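Local atomic coordinates of mirolysin (Tannerella forsythia, PDB entry 6R7V), a protein that is a zinc-dependent metallopeptidase of the pappalysin family of metzincins, captured here as a latent zymogen, and probably cleaves proteins and peptides once activated. Residues I68-R80 with L95-R107. The protein carries 1 engineered substitution. Numbering follows the deposited sequence.
Sequences ISQIQVLNEDFRR and LAGNANIEFKLAR
Phe103 drives its edge into the face of Phe78, joining helix 64-77 to the mixed sheet in this metzincin catalytic domain; helix 68-77 and strand 101-105 run nearly antiparallel, at 167°. The rings form a T-shaped pair with centroids 5.1 Å apart, and CZ of Phe103 sits over the centre of the Phe78 ring. Leu74 covers a face of the Phe103 ring, its CB 4.0 Å from the centroid in a CH-pi contact. Val209 of helix 203-212, which carries zinc ligands His207 and His211, touches both phenylalanine side chains, so this tight part backs onto the metal-binding helix.

Asn75 grips the strand at both ends of its amide. Its OD1 accepts from Phe103 N at 2.8 Å, while its ND2 gives a nearly straight bond (174°) to Phe103 O, lying in the amide plane. Two bonds from one residue fix the rotation of the amide and occupy both the N-H and the C=O of Phe103. Ile101 O, 3.5 Å from Phe78 CB, is buried with no polar partner in the model.

Toward solvent the fit loosens at Arg79 and Glu102. Arg79, bent at chi3 (-59°), turns NE back to Asn75 O, and its NH1 stays 4.2 Å from Glu102 OE2, beyond a salt bridge. The far end closes up again: Arg80 lays its guanidinium over Ala96 CB, while NH1 and NH2 are held by Asn276 O and Thr88 OG1. Between the end of the helix and the loop before the strand, one water donates to Asp77 O and Gly97 O and accepts from Ala99 N at 3.0 Å.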
loop_
_atom_site.group_PDB
_atom_site.type_symbol
_atom_site.label_atom_id
_atom_site.label_comp_id
_atom_site.label_asym_id
_atom_site.label_seq_id
_atom_site.Cartn_x
_atom_site.Cartn_y
_atom_site.Cartn_z
ATOM N N ILE A 68 14.660 6.422 -4.709
ATOM C CA ILE A 68 14.705 5.627 -5.940
ATOM C C ILE A 68 14.719 4.124 -5.591
ATOM O O ILE A 68 14.063 3.329 -6.277
ATOM C CB ILE A 68 15.966 6.067 -6.717
ATOM C CG1 ILE A 68 15.741 7.490 -7.292
ATOM C CG2 ILE A 68 16.394 5.043 -7.822
ATOM C CD1 ILE A 68 17.012 8.168 -7.772
ATOM N N SER A 69 15.419 3.744 -4.512
ATOM C CA SER A 69 15.420 2.337 -4.121
ATOM C C SER A 69 14.006 1.894 -3.734
ATOM O O SER A 69 13.655 0.750 -4.018
ATOM C CB SER A 69 16.396 2.055 -2.988
ATOM O OG SER A 69 15.930 2.433 -1.707
ATOM N N GLN A 70 13.171 2.781 -3.158
ATOM C CA GLN A 70 11.804 2.376 -2.847
ATOM C C GLN A 70 10.983 2.137 -4.111
ATOM O O GLN A 70 10.174 1.189 -4.166
ATOM C CB GLN A 70 11.109 3.429 -1.970
ATOM C CG GLN A 70 9.676 3.027 -1.587
ATOM C CD GLN A 70 9.665 1.769 -0.742
ATOM O OE1 GLN A 70 10.013 1.818 0.434
ATOM N NE2 GLN A 70 9.249 0.634 -1.276
ATOM N N ILE A 71 11.181 2.980 -5.132
ATOM C CA ILE A 71 10.460 2.807 -6.387
ATOM C C ILE A 71 10.888 1.488 -7.029
ATOM O O ILE A 71 10.040 0.751 -7.570
ATOM C CB ILE A 71 10.697 4.009 -7.313
ATOM C CG1 ILE A 71 10.278 5.305 -6.599
ATOM C CG2 ILE A 71 9.885 3.839 -8.624
ATOM C CD1 ILE A 71 8.794 5.363 -6.063
ATOM N N GLN A 72 12.189 1.162 -6.910
ATOM C CA GLN A 72 12.712 -0.126 -7.409
ATOM C C GLN A 72 11.998 -1.305 -6.732
ATOM O O GLN A 72 11.551 -2.240 -7.412
ATOM C CB GLN A 72 14.211 -0.214 -7.145
ATOM C CG GLN A 72 14.841 -1.473 -7.728
ATOM C CD GLN A 72 16.315 -1.600 -7.412
ATOM O OE1 GLN A 72 16.837 -1.025 -6.444
ATOM N NE2 GLN A 72 17.013 -2.375 -8.223
ATOM N N VAL A 73 11.843 -1.234 -5.402
ATOM C CA VAL A 73 11.170 -2.306 -4.666
ATOM C C VAL A 73 9.706 -2.435 -5.113
ATOM O O VAL A 73 9.228 -3.563 -5.322
ATOM C CB VAL A 73 11.258 -2.042 -3.144
ATOM C CG1 VAL A 73 10.317 -2.977 -2.362
ATOM C CG2 VAL A 73 12.691 -2.217 -2.627
ATOM N N LEU A 74 8.987 -1.314 -5.298
ATOM C CA LEU A 74 7.600 -1.431 -5.753
ATOM C C LEU A 74 7.527 -2.105 -7.112
ATOM O O LEU A 74 6.699 -2.974 -7.319
ATOM C CB LEU A 74 6.897 -0.078 -5.816
ATOM C CG LEU A 74 6.749 0.676 -4.473
ATOM C CD1 LEU A 74 6.130 2.047 -4.703
ATOM C CD2 LEU A 74 5.804 -0.086 -3.509
ATOM N N ASN A 75 8.440 -1.753 -8.008
ATOM C CA ASN A 75 8.455 -2.367 -9.337
ATOM C C ASN A 75 8.830 -3.837 -9.280
ATOM O O ASN A 75 8.316 -4.603 -10.093
ATOM C CB ASN A 75 9.375 -1.604 -10.261
ATOM C CG ASN A 75 8.685 -0.345 -10.769
ATOM O OD1 ASN A 75 7.574 -0.436 -11.266
ATOM N ND2 ASN A 75 9.298 0.819 -10.655
ATOM N N GLU A 76 9.633 -4.250 -8.312
ATOM C CA GLU A 76 9.915 -5.670 -8.146
ATOM C C GLU A 76 8.713 -6.403 -7.601
ATOM O O GLU A 76 8.251 -7.398 -8.193
ATOM C CB GLU A 76 11.074 -5.886 -7.154
ATOM C CG GLU A 76 12.423 -5.451 -7.703
ATOM C CD GLU A 76 13.579 -5.638 -6.730
ATOM O OE1 GLU A 76 13.391 -6.238 -5.647
ATOM O OE2 GLU A 76 14.683 -5.153 -7.054
ATOM N N ASP A 77 8.146 -5.897 -6.480
ATOM C CA ASP A 77 7.075 -6.653 -5.821
ATOM C C ASP A 77 5.798 -6.721 -6.629
ATOM O O ASP A 77 5.106 -7.751 -6.549
ATOM C CB ASP A 77 6.815 -6.034 -4.448
ATOM C CG ASP A 77 8.005 -6.158 -3.484
ATOM O OD1 ASP A 77 8.964 -6.910 -3.805
ATOM O OD2 ASP A 77 7.956 -5.546 -2.395
ATOM N N PHE A 78 5.468 -5.665 -7.371
ATOM C CA PHE A 78 4.246 -5.632 -8.186
ATOM C C PHE A 78 4.428 -6.240 -9.582
ATOM O O PHE A 78 3.495 -6.205 -10.399
ATOM C CB PHE A 78 3.739 -4.185 -8.282
ATOM C CG PHE A 78 3.042 -3.717 -7.030
ATOM C CD1 PHE A 78 3.771 -3.226 -5.944
ATOM C CD2 PHE A 78 1.659 -3.824 -6.902
ATOM C CE1 PHE A 78 3.125 -2.880 -4.749
ATOM C CE2 PHE A 78 1.012 -3.427 -5.707
ATOM C CZ PHE A 78 1.751 -2.941 -4.653
ATOM N N ARG A 79 5.601 -6.838 -9.852
ATOM C CA ARG A 79 5.803 -7.506 -11.148
ATOM C C ARG A 79 6.411 -8.898 -10.915
ATOM O O ARG A 79 6.930 -9.511 -11.865
ATOM C CB ARG A 79 6.698 -6.653 -12.044
ATOM C CG ARG A 79 6.039 -5.333 -12.465
ATOM C CD ARG A 79 6.895 -4.586 -13.477
ATOM N NE ARG A 79 8.232 -4.265 -12.984
ATOM C CZ ARG A 79 9.187 -3.755 -13.755
ATOM N NH1 ARG A 79 8.963 -3.531 -15.041
ATOM N NH2 ARG A 79 10.387 -3.501 -13.253
ATOM N N ARG A 80 6.340 -9.405 -9.667
ATOM C CA ARG A 80 6.988 -10.662 -9.267
ATOM C C ARG A 80 8.445 -10.748 -9.814
ATOM O O ARG A 80 8.895 -11.784 -10.335
ATOM C CB ARG A 80 6.156 -11.895 -9.638
ATOM C CG ARG A 80 6.625 -13.113 -8.817
ATOM C CD ARG A 80 5.560 -14.147 -8.475
ATOM N NE ARG A 80 6.118 -15.211 -7.634
ATOM C CZ ARG A 80 6.317 -15.144 -6.309
ATOM N NH1 ARG A 80 6.015 -14.035 -5.630
ATOM N NH2 ARG A 80 6.860 -16.171 -5.661
ATOM N N LEU A 95 0.279 -20.007 -6.410
ATOM C CA LEU A 95 -0.789 -19.022 -6.180
ATOM C C LEU A 95 -0.274 -17.609 -6.313
ATOM O O LEU A 95 -1.084 -16.670 -6.262
ATOM C CB LEU A 95 -1.416 -19.169 -4.765
ATOM C CG LEU A 95 -1.965 -20.532 -4.392
ATOM C CD1 LEU A 95 -2.405 -20.534 -2.916
ATOM C CD2 LEU A 95 -3.149 -20.879 -5.268
ATOM N N ALA A 96 1.029 -17.440 -6.513
ATOM C CA ALA A 96 1.617 -16.101 -6.534
ATOM C C ALA A 96 1.227 -15.324 -7.783
ATOM O O ALA A 96 1.142 -15.885 -8.874
ATOM C CB ALA A 96 3.127 -16.206 -6.435
ATOM N N GLY A 97 0.997 -14.037 -7.591
ATOM C CA GLY A 97 0.561 -13.163 -8.655
ATOM C C GLY A 97 1.605 -12.161 -9.092
ATOM O O GLY A 97 2.473 -11.709 -8.324
ATOM N N ASN A 98 1.488 -11.790 -10.355
ATOM C CA ASN A 98 2.285 -10.782 -11.040
ATOM C C ASN A 98 1.298 -9.670 -11.336
ATOM O O ASN A 98 0.462 -9.852 -12.212
ATOM C CB ASN A 98 2.850 -11.400 -12.315
ATOM C CG ASN A 98 3.605 -10.439 -13.180
ATOM O OD1 ASN A 98 3.550 -9.214 -13.002
ATOM N ND2 ASN A 98 4.320 -11.011 -14.148
ATOM N N ALA A 99 1.346 -8.559 -10.582
ATOM C CA ALA A 99 0.315 -7.536 -10.738
ATOM C C ALA A 99 0.407 -6.805 -12.035
ATOM O O ALA A 99 -0.565 -6.176 -12.431
ATOM C CB ALA A 99 0.385 -6.528 -9.593
ATOM N N ASN A 100 1.579 -6.815 -12.696
ATOM C CA ASN A 100 1.752 -6.106 -13.961
ATOM C C ASN A 100 1.353 -4.626 -13.792
ATOM O O ASN A 100 0.647 -4.014 -14.615
ATOM C CB ASN A 100 1.004 -6.811 -15.094
ATOM C CG ASN A 100 1.259 -6.234 -16.472
ATOM O OD1 ASN A 100 2.300 -5.621 -16.728
ATOM N ND2 ASN A 100 0.295 -6.401 -17.361
ATOM N N ILE A 101 1.823 -4.051 -12.671
ATOM C CA ILE A 101 1.685 -2.643 -12.339
ATOM C C ILE A 101 3.101 -2.100 -12.196
ATOM O O ILE A 101 3.906 -2.667 -11.448
ATOM C CB ILE A 101 0.854 -2.465 -11.036
ATOM C CG1 ILE A 101 -0.572 -2.984 -11.219
ATOM C CG2 ILE A 101 0.827 -0.984 -10.621
ATOM C CD1 ILE A 101 -1.442 -3.000 -9.908
ATOM N N GLU A 102 3.379 -0.988 -12.887
ATOM C CA GLU A 102 4.647 -0.252 -12.848
ATOM C C GLU A 102 4.501 1.069 -12.143
ATOM O O GLU A 102 3.460 1.709 -12.275
ATOM C CB GLU A 102 5.105 0.104 -14.282
ATOM C CG GLU A 102 5.704 -0.977 -15.123
ATOM C CD GLU A 102 5.932 -0.529 -16.558
ATOM O OE1 GLU A 102 5.734 0.661 -16.892
ATOM O OE2 GLU A 102 6.232 -1.412 -17.371
ATOM N N PHE A 103 5.589 1.553 -11.551
ATOM C CA PHE A 103 5.634 2.820 -10.829
ATOM C C PHE A 103 6.758 3.635 -11.382
ATOM O O PHE A 103 7.846 3.106 -11.615
ATOM C CB PHE A 103 5.858 2.586 -9.330
ATOM C CG PHE A 103 4.766 1.788 -8.665
ATOM C CD1 PHE A 103 4.756 0.395 -8.736
ATOM C CD2 PHE A 103 3.721 2.425 -8.001
ATOM C CE1 PHE A 103 3.741 -0.344 -8.127
ATOM C CE2 PHE A 103 2.681 1.684 -7.427
ATOM C CZ PHE A 103 2.703 0.296 -7.488
ATOM N N LYS A 104 6.500 4.919 -11.652
ATOM C CA LYS A 104 7.572 5.792 -12.127
ATOM C C LYS A 104 7.440 7.125 -11.464
ATOM O O LYS A 104 6.336 7.677 -11.398
ATOM C CB LYS A 104 7.551 5.992 -13.656
ATOM C CG LYS A 104 7.877 4.774 -14.497
ATOM C CD LYS A 104 7.853 5.138 -15.994
ATOM C CE LYS A 104 7.760 3.889 -16.820
ATOM N NZ LYS A 104 7.839 4.171 -18.273
ATOM N N LEU A 105 8.575 7.712 -11.057
ATOM C CA LEU A 105 8.499 9.047 -10.507
ATOM C C LEU A 105 8.055 10.030 -11.590
ATOM O O LEU A 105 8.524 9.962 -12.734
ATOM C CB LEU A 105 9.865 9.472 -9.974
ATOM C CG LEU A 105 10.334 8.743 -8.698
ATOM C CD1 LEU A 105 11.801 9.122 -8.380
ATOM C CD2 LEU A 105 9.465 9.152 -7.488
ATOM N N ALA A 106 7.153 10.936 -11.227
ATOM C CA ALA A 106 6.664 11.954 -12.145
ATOM C C ALA A 106 7.788 12.822 -12.673
ATOM O O ALA A 106 8.756 13.093 -11.973
ATOM C CB ALA A 106 5.652 12.838 -11.423
ATOM N N ARG A 107 7.644 13.280 -13.921
ATOM C CA ARG A 107 8.600 14.167 -14.555
ATOM C C ARG A 107 7.949 15.496 -14.909
ATOM O O ARG A 107 8.628 16.440 -15.316
ATOM C CB ARG A 107 9.257 13.522 -15.787
ATOM C CG ARG A 107 10.071 12.272 -15.434
ATOM C CD ARG A 107 11.295 12.520 -14.554
ATOM N NE ARG A 107 12.154 13.610 -15.034
ATOM C CZ ARG A 107 13.114 13.483 -15.946
ATOM N NH1 ARG A 107 13.363 12.303 -16.499
ATOM N NH2 ARG A 107 13.832 14.538 -16.311
HETATM O O HOH W 1 3.154 -8.939 -8.245
HETATM O O HOH W 2 6.635 -3.693 -16.591
HETATM O O HOH W 3 4.023 -11.946 -5.981
#